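Local coordinates for mitotic checkpoint control protein kinase BUB1 (Drosophila melanogaster, PDB 6JKK) that is a mitotic checkpoint kinase that phosphorylates CENP-E to promote end-on capture of spindle microtubules, this chain being its kinase domain, which probably binds ATP, at residues L167-D171 / L310-R314; M160-C164 / R314-K318; L31-Q35 / L49-N53; R42-N46 / E57-M61; Q221-Y225 / R241-Y245. All coordinates share one frame; numbering follows the deposited sequence.

Contact 1 (L167-D171 / L310-R314); sequences LDIVD and LQQLR
The amide of Q311 reaches across from helix 310-322 and spreads its two N-H groups over two acids of helix 156-175. NE2 donates to D171 OD2 at 2.8 Å in a nearly straight bond (174°) and to D168 OD1 at 3.0 Å. Both acceptors lie close to the amide plane, although at D171 the donor comes from the anti side and well out of the carboxylate plane. A bend at chi2 (-54°) turns the Q311 amide back toward these acids, and its OE1 takes an in-plane bond from R314 NH1. An alanine in place of Q311 would probably leave D168 and D171 without their common donor and the R314 guanidinium freer to turn.

Charge adds a looser link. The D168 carboxylate lies flat over one face of the R314 guanidinium, CG to NE 3.5 Å, so the long ion pair between them involves no N-H pointing at the acid; R314 NH2 is instead bonded to N199. Water 1 joins D171 OD1 to the backbone N of L310.

Below this polar layer, apolar groups meet. L167 CD2 touches L310 CD2 at 4.0 Å, L167 CB slides along R314 CG at 3.6 Å, and L310 CD1 packs on D171 CA. L252 and L249 of helix 246-261 close the same core. Two nearly antiparallel helices packed in this way belong to the mainly helical C-lobe of protein kinases.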
# COMPACT_ATOMS: atom_id res chain seq x y z
N LEU A 167 -8.65 0.62 -5.73
CA LEU A 167 -8.56 0.10 -7.09
C LEU A 167 -7.92 1.13 -8.01
O LEU A 167 -7.12 0.78 -8.88
CB LEU A 167 -9.95 -0.27 -7.61
CG LEU A 167 -10.47 -1.64 -7.19
CD1 LEU A 167 -11.99 -1.68 -7.29
CD2 LEU A 167 -9.83 -2.71 -8.05
N ASP A 168 -8.27 2.40 -7.83
CA ASP A 168 -7.73 3.45 -8.69
C ASP A 168 -6.23 3.60 -8.45
O ASP A 168 -5.45 3.75 -9.38
CB ASP A 168 -8.44 4.78 -8.42
CG ASP A 168 -8.75 5.57 -9.68
OD1 ASP A 168 -8.67 5.00 -10.80
OD2 ASP A 168 -9.10 6.77 -9.55
N ILE A 169 -5.83 3.53 -7.18
CA ILE A 169 -4.42 3.69 -6.82
C ILE A 169 -3.56 2.55 -7.38
O ILE A 169 -2.48 2.78 -7.92
CB ILE A 169 -4.25 3.80 -5.29
CG1 ILE A 169 -4.88 5.11 -4.79
CG2 ILE A 169 -2.79 3.73 -4.89
CD1 ILE A 169 -5.05 5.19 -3.26
N VAL A 170 -4.06 1.32 -7.25
CA VAL A 170 -3.34 0.15 -7.75
C VAL A 170 -3.30 0.14 -9.28
O VAL A 170 -2.26 -0.19 -9.88
CB VAL A 170 -3.99 -1.15 -7.20
CG1 VAL A 170 -3.36 -2.39 -7.83
CG2 VAL A 170 -3.83 -1.19 -5.70
N ASP A 171 -4.42 0.49 -9.91
CA ASP A 171 -4.47 0.57 -11.37
C ASP A 171 -3.39 1.51 -11.91
O ASP A 171 -2.65 1.16 -12.83
CB ASP A 171 -5.87 1.03 -11.81
CG ASP A 171 -6.16 0.70 -13.27
OD1 ASP A 171 -5.75 -0.38 -13.75
OD2 ASP A 171 -6.82 1.53 -13.94
N LEU A 310 -9.47 -3.23 -13.87
CA LEU A 310 -9.76 -2.67 -12.55
C LEU A 310 -10.77 -1.52 -12.63
O LEU A 310 -11.51 -1.27 -11.67
CB LEU A 310 -8.47 -2.20 -11.86
CG LEU A 310 -7.37 -3.24 -11.66
CD1 LEU A 310 -6.26 -2.71 -10.76
CD2 LEU A 310 -7.93 -4.53 -11.08
N GLN A 311 -10.81 -0.81 -13.75
CA GLN A 311 -11.76 0.28 -13.93
C GLN A 311 -13.19 -0.22 -14.03
O GLN A 311 -14.11 0.43 -13.54
CB GLN A 311 -11.40 1.15 -15.14
CG GLN A 311 -10.13 1.99 -14.93
CD GLN A 311 -10.18 2.84 -13.66
OE1 GLN A 311 -11.20 3.45 -13.34
NE2 GLN A 311 -9.05 2.90 -12.95
N GLN A 312 -13.38 -1.38 -14.66
CA GLN A 312 -14.72 -1.99 -14.72
C GLN A 312 -15.21 -2.33 -13.31
O GLN A 312 -16.40 -2.22 -13.01
CB GLN A 312 -14.69 -3.25 -15.59
CG GLN A 312 -15.91 -4.17 -15.43
CD GLN A 312 -17.21 -3.51 -15.87
OE1 GLN A 312 -17.22 -2.65 -16.74
NE2 GLN A 312 -18.32 -3.93 -15.26
N LEU A 313 -14.29 -2.74 -12.45
CA LEU A 313 -14.65 -3.02 -11.07
C LEU A 313 -15.04 -1.74 -10.34
O LEU A 313 -15.99 -1.72 -9.55
CB LEU A 313 -13.51 -3.73 -10.34
CG LEU A 313 -13.18 -5.13 -10.85
CD1 LEU A 313 -12.07 -5.77 -10.03
CD2 LEU A 313 -14.42 -6.01 -10.85
N ARG A 314 -14.32 -0.65 -10.63
CA ARG A 314 -14.66 0.64 -10.04
C ARG A 314 -16.05 1.06 -10.52
O ARG A 314 -16.84 1.56 -9.73
CB ARG A 314 -13.62 1.71 -10.41
CG ARG A 314 -12.27 1.53 -9.73
CD ARG A 314 -11.35 2.74 -9.98
NE ARG A 314 -11.80 3.93 -9.27
CZ ARG A 314 -12.27 5.04 -9.85
NH1 ARG A 314 -12.32 5.13 -11.17
NH2 ARG A 314 -12.66 6.07 -9.11
O HOH W 1 -7.69 -1.59 -15.28

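Contact 2 (M160-C164 / R314-K318); sequences MHLSC and RTQLK
R314 runs past C164 and meets its sulfur and carbonyl oxygen along most of its length. R314 CB starts 3.9 Å from C164 SG. CG has both O and SG of C164 on one side of it, and R314 CD comes to 3.5 Å from C164 O. At NE the contact turns polar: this nitrogen of R314 donates to C164 O at 3.0 Å (149°), with the oxygen in the guanidinium plane but the donor above the plane of the carbonyl. Farther out, CZ and NH2 pass beside the sulfur, R314 NH2 at 3.5 Å from C164 SG, before NH2 finds N199 as its hydrogen-bond acceptor. C164 holds SG anti to its backbone N (chi1 -168°), which sets the sulfur between the arginine and the bent aliphatic chain of K318, whose CD lies 3.8 Å from C164 SG.

The two helices, 156-175 and 310-322, pack antiparallel in the C-lobe of the kinase fold, and their local axes approach to 9.4 Å at an angle of 156°. A leucine at R314 would lose the donor to C164 O and would probably leave N199 without its charged partner and the sulfur less firmly flanked.

On the next turn of its helix, L317 splits its methyls between two neighbours. L317 CD2 rests against M160 CB at 3.8 Å, whereas CD1 sits over the backbone N of C164 at 3.7 Å and also brushes S163 CB. M160 then continues away toward A320 and L321, while M290 and I294 of helix 288-299 pack against L317.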
# COMPACT_ATOMS: atom_id res chain seq x y z
N MET A 160 -17.22 0.26 0.04
CA MET A 160 -17.26 0.38 -1.42
C MET A 160 -16.50 1.61 -1.88
O MET A 160 -15.78 1.57 -2.89
CB MET A 160 -18.70 0.49 -1.92
CG MET A 160 -19.56 -0.70 -1.62
SD MET A 160 -21.13 -0.42 -2.43
CE MET A 160 -22.14 -1.57 -1.49
N HIS A 161 -16.67 2.72 -1.16
CA HIS A 161 -16.02 3.98 -1.52
C HIS A 161 -14.50 3.85 -1.41
O HIS A 161 -13.76 4.28 -2.32
CB HIS A 161 -16.52 5.11 -0.61
CG HIS A 161 -16.27 6.49 -1.15
ND1 HIS A 161 -15.01 7.03 -1.24
CD2 HIS A 161 -17.13 7.43 -1.61
CE1 HIS A 161 -15.10 8.26 -1.74
NE2 HIS A 161 -16.37 8.52 -1.97
N LEU A 162 -14.04 3.28 -0.30
CA LEU A 162 -12.62 3.06 -0.08
C LEU A 162 -12.04 2.04 -1.06
O LEU A 162 -10.91 2.19 -1.50
CB LEU A 162 -12.37 2.60 1.37
CG LEU A 162 -12.64 3.60 2.49
CD1 LEU A 162 -12.39 2.97 3.85
CD2 LEU A 162 -11.76 4.83 2.31
N SER A 163 -12.81 1.01 -1.40
CA SER A 163 -12.37 0.01 -2.37
C SER A 163 -12.19 0.61 -3.77
O SER A 163 -11.27 0.25 -4.50
CB SER A 163 -13.37 -1.14 -2.43
OG SER A 163 -13.43 -1.81 -1.19
N CYS A 164 -13.10 1.51 -4.13
CA CYS A 164 -13.03 2.19 -5.41
C CYS A 164 -11.74 3.00 -5.49
O CYS A 164 -11.08 3.03 -6.53
CB CYS A 164 -14.24 3.11 -5.57
SG CYS A 164 -14.48 3.76 -7.23
N ARG A 314 -14.32 -0.65 -10.63
CA ARG A 314 -14.66 0.64 -10.04
C ARG A 314 -16.05 1.06 -10.52
O ARG A 314 -16.84 1.56 -9.73
CB ARG A 314 -13.62 1.71 -10.41
CG ARG A 314 -12.27 1.53 -9.73
CD ARG A 314 -11.35 2.74 -9.98
NE ARG A 314 -11.80 3.93 -9.27
CZ ARG A 314 -12.27 5.04 -9.85
NH1 ARG A 314 -12.32 5.13 -11.17
NH2 ARG A 314 -12.66 6.07 -9.11
N THR A 315 -16.35 0.81 -11.78
CA THR A 315 -17.68 1.11 -12.32
C THR A 315 -18.77 0.36 -11.57
O THR A 315 -19.83 0.92 -11.26
CB THR A 315 -17.75 0.80 -13.83
OG1 THR A 315 -16.86 1.69 -14.52
CG2 THR A 315 -19.18 1.01 -14.36
N GLN A 316 -18.51 -0.91 -11.25
CA GLN A 316 -19.49 -1.71 -10.52
C GLN A 316 -19.78 -1.09 -9.16
O GLN A 316 -20.94 -0.99 -8.75
CB GLN A 316 -19.02 -3.16 -10.38
CG GLN A 316 -18.96 -3.92 -11.71
CD GLN A 316 -18.85 -5.42 -11.50
OE1 GLN A 316 -19.62 -6.01 -10.74
NE2 GLN A 316 -17.89 -6.04 -12.18
N LEU A 317 -18.72 -0.68 -8.46
CA LEU A 317 -18.85 -0.05 -7.16
C LEU A 317 -19.59 1.29 -7.23
O LEU A 317 -20.43 1.59 -6.38
CB LEU A 317 -17.48 0.12 -6.51
CG LEU A 317 -16.79 -1.17 -6.09
CD1 LEU A 317 -15.28 -0.95 -5.92
CD2 LEU A 317 -17.40 -1.70 -4.79
N LYS A 318 -19.26 2.11 -8.23
CA LYS A 318 -19.91 3.40 -8.40
C LYS A 318 -21.41 3.24 -8.65
O LYS A 318 -22.22 4.06 -8.20
CB LYS A 318 -19.30 4.15 -9.57
CG LYS A 318 -17.80 4.30 -9.49
CD LYS A 318 -17.39 5.59 -8.87
CE LYS A 318 -16.31 6.23 -9.72
NZ LYS A 318 -16.69 6.07 -11.14

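Contact 3 (L31-Q35 / L49-N53); sequences LPHCQ and LEVHN
H52 meets the 31-35 segment with both its ring and its backbone, and each supplies one hydrogen bond. The ring nitrogen NE2 donates to C34 O at 3.0 Å (152°), coming from well above the carbonyl plane and with the oxygen slightly tilted from the ring plane. The backbone N of H52 donates to Q35 OE1 at 2.8 Å (162°), again from above the plane of the acceptor. Q35 OE1 has a second, longer donor in water 2, which also donates a hydrogen bond to E50 O at 2.6 Å and thereby ties the glutamine to the strand end.

Q35 reaches this position with a fully extended chain that slides past H52 in the opposite direction. Its amide lies nearly parallel to the imidazole, the planes 12° apart, and its CB sits over one ring face, 3.7 Å from the centroid, in a CH-pi contact. The same CB touches V51 CG1 at 4.1 Å. Within 31-35, C34 N is satisfied by L31 O in a type I turn, while the backbone of Q35 bonds to A120 and V122 of strand 119-122.

Strands 34-36 and 47-51 are the outermost strands of the N-lobe sheet, and here they are joined through side chains and a water. The chain bends at H52, with a positive phi, on its way into strand 54-64. Because NE2 acts as a donor, H52 probably carries a proton on that nitrogen, and the bonds described do not require a charged ring; the imidazole and the amide each serve as both a flat packing surface and a polar partner.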
# COMPACT_ATOMS: atom_id res chain seq x y z
N LEU A 31 21.50 13.96 -5.25
CA LEU A 31 20.18 14.46 -4.85
C LEU A 31 20.28 15.34 -3.61
O LEU A 31 20.76 14.90 -2.57
CB LEU A 31 19.23 13.29 -4.60
CG LEU A 31 18.84 12.46 -5.83
CD1 LEU A 31 18.08 11.21 -5.42
CD2 LEU A 31 18.03 13.29 -6.82
N PRO A 32 19.81 16.60 -3.72
CA PRO A 32 19.90 17.54 -2.61
C PRO A 32 19.09 17.10 -1.39
O PRO A 32 19.41 17.53 -0.28
CB PRO A 32 19.30 18.83 -3.20
CG PRO A 32 19.56 18.71 -4.67
CD PRO A 32 19.37 17.25 -4.97
N HIS A 33 18.08 16.26 -1.58
CA HIS A 33 17.28 15.81 -0.43
C HIS A 33 17.78 14.49 0.14
O HIS A 33 17.15 13.92 1.03
CB HIS A 33 15.79 15.74 -0.77
CG HIS A 33 15.42 14.62 -1.69
ND1 HIS A 33 15.95 14.49 -2.96
CD2 HIS A 33 14.54 13.60 -1.54
CE1 HIS A 33 15.42 13.43 -3.55
NE2 HIS A 33 14.57 12.87 -2.71
N CYS A 34 18.93 14.03 -0.35
CA CYS A 34 19.57 12.84 0.20
C CYS A 34 20.91 13.25 0.78
O CYS A 34 21.69 13.96 0.13
CB CYS A 34 19.78 11.81 -0.90
SG CYS A 34 20.64 10.30 -0.37
N GLN A 35 21.18 12.84 2.02
CA GLN A 35 22.50 13.05 2.60
C GLN A 35 23.18 11.72 2.90
O GLN A 35 22.68 10.93 3.69
CB GLN A 35 22.43 13.89 3.88
CG GLN A 35 23.80 14.09 4.54
CD GLN A 35 23.79 15.06 5.70
OE1 GLN A 35 22.74 15.39 6.25
NE2 GLN A 35 24.97 15.53 6.08
N LEU A 49 16.99 15.38 14.62
CA LEU A 49 17.69 14.74 13.52
C LEU A 49 17.82 15.77 12.43
O LEU A 49 16.89 16.54 12.16
CB LEU A 49 16.87 13.55 13.01
CG LEU A 49 17.44 12.77 11.82
CD1 LEU A 49 18.78 12.20 12.19
CD2 LEU A 49 16.50 11.67 11.40
N GLU A 50 18.98 15.80 11.79
CA GLU A 50 19.19 16.73 10.68
C GLU A 50 19.46 16.00 9.37
O GLU A 50 20.20 15.02 9.33
CB GLU A 50 20.33 17.69 10.99
CG GLU A 50 20.05 18.66 12.12
CD GLU A 50 21.07 19.78 12.20
OE1 GLU A 50 20.79 20.87 11.65
OE2 GLU A 50 22.14 19.57 12.80
N VAL A 51 18.84 16.48 8.30
CA VAL A 51 19.24 16.08 6.95
C VAL A 51 19.63 17.37 6.25
O VAL A 51 18.76 18.18 5.89
CB VAL A 51 18.11 15.38 6.19
CG1 VAL A 51 18.60 14.93 4.82
CG2 VAL A 51 17.59 14.18 6.97
N HIS A 52 20.93 17.57 6.07
CA HIS A 52 21.45 18.81 5.51
C HIS A 52 21.06 20.02 6.37
O HIS A 52 21.45 20.11 7.52
CB HIS A 52 20.99 18.99 4.06
CG HIS A 52 21.60 18.01 3.11
ND1 HIS A 52 22.95 17.76 3.05
CD2 HIS A 52 21.03 17.21 2.17
CE1 HIS A 52 23.20 16.86 2.12
NE2 HIS A 52 22.05 16.51 1.57
N ASN A 53 20.28 20.93 5.80
CA ASN A 53 19.86 22.13 6.53
C ASN A 53 18.55 21.94 7.29
O ASN A 53 18.15 22.81 8.08
CB ASN A 53 19.74 23.33 5.58
CG ASN A 53 21.10 23.93 5.22
OD1 ASN A 53 21.96 24.10 6.08
ND2 ASN A 53 21.28 24.26 3.95
O HOH W 2 22.81 14.61 9.42

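Contact 4 (R42-N46 / E57-M61); sequences RLHPN and EVSKM
A classic beta bulge in strand 54-64, where S59 and K60 both face V72, presents the S59 carbonyl to N46 in the loop that precedes strand 47-51. The backbone N of N46 donates to S59 O at 3.2 Å (143°), the donor tilted from the carbonyl plane. S59 itself turns its side chain away from the loop, so the bulge acts through its backbone. Beside this bond, P45 CB also rests on S59 O at 3.4 Å, and P45 C lies 3.6 Å from V58 O, bringing the proline close against the strand.

V58 supplies the side-chain half of the contact. With CG1 anti to its backbone N (chi1 -178°), it sets that methyl 3.5 Å from H44 O, an oxygen that accepts a hydrogen bond from T47 OG1. CG2 goes the other way, to L43 CD2 at 4.4 Å, a loose touch at the edge of an apolar group that takes in L49, L84 and Y71. L43 is further fixed at its backbone N by Q86 OE1. Within the loop, P45 CD lies over one face of the H44 ring, toward its rim, and H44 ND1 makes a weak bond to P45 O.

The side chain of L43 is about 7 Å from that of K85, the predicted ATP-binding lysine, so the loop runs near the predicted nucleotide site. Strand 54-64 leads into the glycine-rich loop in the sequence, and the whole contact belongs to the antiparallel sheet of the kinase N-lobe.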
# COMPACT_ATOMS: atom_id res chain seq x y z
N ARG A 42 20.87 5.27 15.79
CA ARG A 42 19.59 4.65 16.06
C ARG A 42 18.60 5.74 16.46
O ARG A 42 18.93 6.61 17.27
CB ARG A 42 19.76 3.62 17.19
CG ARG A 42 18.60 2.64 17.35
CD ARG A 42 18.98 1.51 18.30
NE ARG A 42 19.84 0.52 17.67
CZ ARG A 42 19.44 -0.70 17.31
NH1 ARG A 42 18.19 -1.07 17.53
NH2 ARG A 42 20.29 -1.54 16.73
N LEU A 43 17.41 5.73 15.87
CA LEU A 43 16.40 6.72 16.22
C LEU A 43 16.01 6.56 17.68
O LEU A 43 15.91 5.44 18.18
CB LEU A 43 15.16 6.56 15.33
CG LEU A 43 15.28 6.97 13.86
CD1 LEU A 43 14.03 6.55 13.09
CD2 LEU A 43 15.50 8.46 13.74
N HIS A 44 15.82 7.68 18.37
CA HIS A 44 15.44 7.64 19.78
C HIS A 44 14.41 8.73 20.07
O HIS A 44 14.51 9.83 19.54
CB HIS A 44 16.68 7.81 20.67
CG HIS A 44 16.48 7.34 22.07
ND1 HIS A 44 16.03 8.17 23.08
CD2 HIS A 44 16.67 6.13 22.64
CE1 HIS A 44 15.96 7.49 24.21
NE2 HIS A 44 16.34 6.24 23.97
N PRO A 45 13.41 8.42 20.91
CA PRO A 45 12.36 9.40 21.21
C PRO A 45 12.89 10.70 21.82
O PRO A 45 13.92 10.70 22.48
CB PRO A 45 11.47 8.67 22.22
CG PRO A 45 12.31 7.53 22.73
CD PRO A 45 13.16 7.13 21.57
N ASN A 46 12.18 11.80 21.57
CA ASN A 46 12.49 13.11 22.15
C ASN A 46 13.88 13.64 21.83
O ASN A 46 14.57 14.20 22.69
CB ASN A 46 12.27 13.10 23.67
CG ASN A 46 11.13 14.00 24.09
OD1 ASN A 46 11.33 15.16 24.43
ND2 ASN A 46 9.91 13.46 24.06
N GLU A 57 12.16 17.15 14.73
CA GLU A 57 11.95 16.58 16.05
C GLU A 57 11.70 15.10 15.82
O GLU A 57 10.97 14.75 14.89
CB GLU A 57 10.69 17.16 16.70
CG GLU A 57 10.78 18.59 17.20
CD GLU A 57 9.43 19.09 17.68
OE1 GLU A 57 8.43 18.37 17.47
OE2 GLU A 57 9.37 20.20 18.26
N VAL A 58 12.31 14.24 16.63
CA VAL A 58 11.95 12.83 16.64
C VAL A 58 11.17 12.60 17.93
O VAL A 58 11.74 12.68 19.02
CB VAL A 58 13.19 11.92 16.60
CG1 VAL A 58 12.77 10.45 16.57
CG2 VAL A 58 14.05 12.25 15.39
N SER A 59 9.87 12.34 17.82
CA SER A 59 8.99 12.39 18.99
C SER A 59 8.71 11.04 19.65
O SER A 59 9.25 10.74 20.72
CB SER A 59 7.68 13.11 18.65
OG SER A 59 7.93 14.44 18.23
N LYS A 60 7.87 10.23 19.01
CA LYS A 60 7.36 9.00 19.62
C LYS A 60 7.55 7.76 18.75
O LYS A 60 7.47 7.82 17.52
CB LYS A 60 5.89 9.18 19.99
CG LYS A 60 5.67 10.18 21.12
CD LYS A 60 4.22 10.23 21.59
CE LYS A 60 3.31 11.00 20.64
NZ LYS A 60 1.98 11.27 21.28
N MET A 61 7.80 6.62 19.39
CA MET A 61 7.90 5.35 18.68
C MET A 61 6.54 4.94 18.14
O MET A 61 5.54 5.05 18.84
CB MET A 61 8.45 4.27 19.63
CG MET A 61 8.64 2.88 19.02
SD MET A 61 7.16 1.83 19.07
CE MET A 61 6.92 1.61 20.84

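Contact 5 (Q221-Y225 / R241-Y245); sequences QTFNY and RPWTY
W243 holds its indole in the crowded position between backbone N and carbonyl carbon (chi1 53°), while F223 swings CG beside its own N (chi1 -39°), and the two side chains then cross at about a right angle. They flank a single antiparallel bridge, a hydrogen-bonded pair in the activation segment, between the DFG motif and helix 246-261 of the kinase fold. F223 N donates to W243 O at 3.0 Å, and W243 N returns a shorter bond to F223 O at 2.7 Å. The same F223 oxygen is approached by P242 CA and stands over one face of the indole.

F223 CB also lies over an indole face, 4.0 Å from the centroid of the six-membered ring, as a CH-pi contact. The aromatic planes are inclined at 55°, with F223 CD2 and W243 CZ3 in touch at 3.8 Å. The indole is fixed at its edge as well: NE1 donates to Y225 O at 2.9 Å, each group lying near the other's plane. I212 of strand 212-213 packs on both aromatic rings. Beside the bridge, T222 OG1 rests on P242 CB, and T244 CG2 comes within 3.3 Å of Q221 O.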
# COMPACT_ATOMS: atom_id res chain seq x y z
N GLN A 221 8.22 -11.18 -18.64
CA GLN A 221 8.79 -11.73 -17.41
C GLN A 221 7.69 -12.10 -16.42
O GLN A 221 6.74 -11.34 -16.23
CB GLN A 221 9.73 -10.71 -16.76
CG GLN A 221 10.33 -11.17 -15.44
CD GLN A 221 11.57 -12.03 -15.62
OE1 GLN A 221 12.56 -11.59 -16.21
NE2 GLN A 221 11.53 -13.25 -15.12
N THR A 222 7.83 -13.27 -15.80
CA THR A 222 6.95 -13.69 -14.71
C THR A 222 7.80 -14.21 -13.55
O THR A 222 9.00 -14.41 -13.69
CB THR A 222 5.96 -14.79 -15.14
OG1 THR A 222 6.68 -15.99 -15.49
CG2 THR A 222 5.15 -14.34 -16.33
N PHE A 223 7.16 -14.42 -12.40
CA PHE A 223 7.84 -14.97 -11.23
C PHE A 223 7.07 -16.17 -10.70
O PHE A 223 5.88 -16.32 -10.97
CB PHE A 223 7.96 -13.90 -10.14
CG PHE A 223 8.26 -12.53 -10.66
CD1 PHE A 223 9.53 -12.21 -11.12
CD2 PHE A 223 7.28 -11.55 -10.67
CE1 PHE A 223 9.81 -10.94 -11.60
CE2 PHE A 223 7.54 -10.28 -11.14
CZ PHE A 223 8.81 -9.97 -11.61
N ASN A 224 7.74 -17.02 -9.93
CA ASN A 224 7.07 -18.17 -9.32
C ASN A 224 7.56 -18.44 -7.90
O ASN A 224 7.39 -19.54 -7.37
CB ASN A 224 7.19 -19.42 -10.20
CG ASN A 224 8.61 -19.67 -10.66
OD1 ASN A 224 9.57 -19.38 -9.95
ND2 ASN A 224 8.75 -20.22 -11.86
N TYR A 225 8.18 -17.42 -7.30
CA TYR A 225 8.55 -17.44 -5.89
C TYR A 225 7.29 -17.63 -5.06
O TYR A 225 6.22 -17.11 -5.40
CB TYR A 225 9.25 -16.14 -5.50
CG TYR A 225 9.47 -15.94 -4.01
CD1 TYR A 225 10.64 -16.37 -3.40
CD2 TYR A 225 8.52 -15.31 -3.22
CE1 TYR A 225 10.85 -16.19 -2.04
CE2 TYR A 225 8.71 -15.12 -1.87
CZ TYR A 225 9.88 -15.56 -1.28
OH TYR A 225 10.06 -15.37 0.07
N ARG A 241 1.97 -21.93 -10.02
CA ARG A 241 1.85 -21.09 -11.21
C ARG A 241 2.58 -19.75 -11.12
O ARG A 241 2.75 -19.19 -10.03
CB ARG A 241 0.38 -20.89 -11.59
CG ARG A 241 -0.18 -22.02 -12.45
CD ARG A 241 -1.53 -21.66 -13.05
NE ARG A 241 -2.47 -21.26 -12.02
CZ ARG A 241 -3.37 -20.29 -12.17
NH1 ARG A 241 -3.44 -19.62 -13.31
NH2 ARG A 241 -4.19 -19.99 -11.17
N PRO A 242 3.03 -19.24 -12.28
CA PRO A 242 3.69 -17.94 -12.35
C PRO A 242 2.75 -16.78 -12.03
O PRO A 242 1.54 -16.91 -12.22
CB PRO A 242 4.14 -17.87 -13.82
CG PRO A 242 3.21 -18.79 -14.54
CD PRO A 242 2.98 -19.91 -13.59
N TRP A 243 3.31 -15.68 -11.55
CA TRP A 243 2.52 -14.50 -11.20
C TRP A 243 3.33 -13.23 -11.42
O TRP A 243 4.55 -13.25 -11.38
CB TRP A 243 2.09 -14.55 -9.73
CG TRP A 243 3.24 -14.76 -8.80
CD1 TRP A 243 3.69 -15.95 -8.32
CD2 TRP A 243 4.08 -13.75 -8.23
NE1 TRP A 243 4.76 -15.75 -7.48
CE2 TRP A 243 5.02 -14.40 -7.41
CE3 TRP A 243 4.13 -12.36 -8.33
CZ2 TRP A 243 6.00 -13.71 -6.70
CZ3 TRP A 243 5.10 -11.67 -7.62
CH2 TRP A 243 6.02 -12.35 -6.82
N THR A 244 2.62 -12.13 -11.67
CA THR A 244 3.21 -10.80 -11.61
C THR A 244 2.26 -9.92 -10.81
O THR A 244 2.26 -9.95 -9.58
CB THR A 244 3.45 -10.19 -13.01
OG1 THR A 244 2.23 -10.26 -13.77
CG2 THR A 244 4.56 -10.94 -13.74
N TYR A 245 1.42 -9.17 -11.51
CA TYR A 245 0.51 -8.21 -10.86
C TYR A 245 -0.57 -8.87 -10.00
O TYR A 245 -1.15 -8.22 -9.13
CB TYR A 245 -0.12 -7.28 -11.91
CG TYR A 245 0.90 -6.51 -12.72
CD1 TYR A 245 1.43 -5.31 -12.25
CD2 TYR A 245 1.35 -6.98 -13.95
CE1 TYR A 245 2.37 -4.60 -12.98
CE2 TYR A 245 2.28 -6.29 -14.68
CZ TYR A 245 2.79 -5.10 -14.20
OH TYR A 245 3.72 -4.40 -14.94

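How the contacts relate
From the N terminus, contact 3 opens first at 31-35 and contact 4 at 42-46; contact 3 closes at 49-53 before contact 4 closes at 57-61, so the two cross. Both tie the N-lobe sheet together, and L49 packs on V58 and L43 between them. The chain then enters the C-lobe. Contact 2 opens at 160-164 and contact 1 at 167-171 of the same helix; contact 5 closes its own short loop, 221-225 to 241-245, inside both. Helix 310-322 completes contact 1 and then contact 2, which end on the same helix, share R314 and join the same two helices. Contacts 1 and 3 lie about 36 Å apart between centres.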